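Local coordinates for protein malonyl CoA-ACP transacylase (Xanthomonas oryzae pv. oryzae, PDB 3K89) that probably catalyses transfer of the malonyl group from malonyl-CoA to holo-acyl carrier protein, the step that supplies malonyl-ACP for fatty acid synthesis, at residues Ile245-Ala248 with Leu249-Leu253. Residues are numbered along the deposited sequence; the frame is centred on the assembly and turned at random.
Sequences IRQA and LVEQL
Four successive i+4 to i backbone N-H···O=C hydrogen bonds, from L249 N with I245 O through Q252 N with A248 O, identify 245-248 and 249-253 as consecutive turns of the α-helix 242-254 in the acyl transferase fold. E251 N meets Q247 O almost straight (N-H···O angle 177°), whereas Q252 N lies above the carbonyl plane of A248. L253 N bonds to V250 O, three residues back, at 3.1 Å. On the buried side, I245 CG2 lies 4.3 Å from L249 CD1, a loose apolar contact; both residues pack on L101 of helix 95-103. Q252 brings the helix beside the predicted active site: its OE1 bonds with R119 NH2, its NE2 with S94 O, and its backbone O with H203 ND1. The outer side carries the side-chain hydrogen bond of Q247 to E251. With Q247 CG anti to the backbone N (chi1 -179°) and a bend at chi2, the amide turns along the helix toward the extended E251. Their planes stand 84° apart, and Q247 NE2 donates to the anti side of E251 OE2, well out of the carboxylate plane, at 2.9 Å.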
loop_
_atom_site.group_PDB
_atom_site.type_symbol
_atom_site.label_atom_id
_atom_site.label_comp_id
_atom_site.label_asym_id
_atom_site.label_seq_id
_atom_site.Cartn_x
_atom_site.Cartn_y
_atom_site.Cartn_z
ATOM N N ILE A 245 -0.890 -16.234 -6.366
ATOM C CA ILE A 245 -1.234 -14.875 -5.936
ATOM C C ILE A 245 -1.434 -14.852 -4.428
ATOM O O ILE A 245 -0.855 -14.004 -3.738
ATOM C CB ILE A 245 -2.478 -14.340 -6.679
ATOM C CG1 ILE A 245 -2.106 -14.113 -8.149
ATOM C CG2 ILE A 245 -2.980 -13.044 -6.027
ATOM C CD1 ILE A 245 -3.264 -13.875 -9.128
ATOM N N ARG A 246 -2.234 -15.792 -3.914
ATOM C CA ARG A 246 -2.439 -15.875 -2.466
ATOM C C ARG A 246 -1.160 -16.140 -1.688
ATOM O O ARG A 246 -0.949 -15.521 -0.651
ATOM C CB ARG A 246 -3.522 -16.890 -2.111
ATOM C CG ARG A 246 -4.909 -16.447 -2.589
ATOM C CD ARG A 246 -5.945 -17.473 -2.216
ATOM N NE ARG A 246 -5.882 -18.631 -3.114
ATOM C CZ ARG A 246 -5.715 -19.892 -2.714
ATOM N NH1 ARG A 246 -5.592 -20.193 -1.424
ATOM N NH2 ARG A 246 -5.685 -20.857 -3.625
ATOM N N GLN A 247 -0.307 -17.036 -2.182
ATOM C CA GLN A 247 0.954 -17.303 -1.488
ATOM C C GLN A 247 1.823 -16.039 -1.425
ATOM O O GLN A 247 2.456 -15.764 -0.405
ATOM C CB GLN A 247 1.730 -18.457 -2.148
ATOM C CG GLN A 247 3.072 -18.828 -1.460
ATOM C CD GLN A 247 2.945 -19.192 0.017
ATOM O OE1 GLN A 247 1.882 -19.597 0.490
ATOM N NE2 GLN A 247 4.041 -19.042 0.753
ATOM N N ALA A 248 1.826 -15.265 -2.512
ATOM C CA ALA A 248 2.582 -14.023 -2.535
ATOM C C ALA A 248 2.014 -12.993 -1.573
ATOM O O ALA A 248 2.776 -12.168 -1.059
ATOM C CB ALA A 248 2.650 -13.441 -3.955
ATOM N N LEU A 249 0.695 -13.035 -1.321
ATOM C CA LEU A 249 0.076 -12.178 -0.309
ATOM C C LEU A 249 0.389 -12.625 1.121
ATOM O O LEU A 249 0.565 -11.789 2.019
ATOM C CB LEU A 249 -1.448 -12.103 -0.485
ATOM C CG LEU A 249 -1.899 -11.389 -1.758
ATOM C CD1 LEU A 249 -3.370 -11.689 -2.000
ATOM C CD2 LEU A 249 -1.679 -9.850 -1.673
ATOM N N VAL A 250 0.461 -13.936 1.331
ATOM C CA VAL A 250 0.865 -14.454 2.644
ATOM C C VAL A 250 2.312 -14.007 2.935
ATOM O O VAL A 250 2.601 -13.413 3.987
ATOM C CB VAL A 250 0.730 -15.987 2.708
ATOM C CG1 VAL A 250 1.431 -16.540 3.982
ATOM C CG2 VAL A 250 -0.745 -16.375 2.710
ATOM N N GLU A 251 3.215 -14.289 1.998
ATOM C CA GLU A 251 4.613 -13.896 2.126
ATOM C C GLU A 251 4.776 -12.393 2.242
ATOM O O GLU A 251 5.645 -11.932 2.989
ATOM C CB GLU A 251 5.421 -14.410 0.946
ATOM C CG GLU A 251 5.506 -15.915 0.910
ATOM C CD GLU A 251 6.141 -16.406 -0.389
ATOM O OE1 GLU A 251 6.486 -15.580 -1.264
ATOM O OE2 GLU A 251 6.271 -17.626 -0.543
ATOM N N GLN A 252 3.955 -11.627 1.509
ATOM C CA GLN A 252 3.994 -10.168 1.592
ATOM C C GLN A 252 3.978 -9.677 3.038
ATOM O O GLN A 252 4.662 -8.706 3.368
ATOM C CB GLN A 252 2.796 -9.548 0.847
ATOM C CG GLN A 252 2.953 -8.054 0.598
ATOM C CD GLN A 252 1.660 -7.285 0.743
ATOM O OE1 GLN A 252 0.975 -7.399 1.764
ATOM N NE2 GLN A 252 1.319 -6.470 -0.265
ATOM N N LEU A 253 3.185 -10.324 3.896
ATOM C CA LEU A 253 2.908 -9.743 5.211
ATOM C C LEU A 253 4.122 -9.691 6.127
ATOM O O LEU A 253 4.234 -8.781 6.969
ATOM C CB LEU A 253 1.773 -10.517 5.888
ATOM C CG LEU A 253 1.016 -9.715 6.947
ATOM C CD1 LEU A 253 0.131 -8.662 6.309
ATOM C CD2 LEU A 253 0.193 -10.611 7.842
#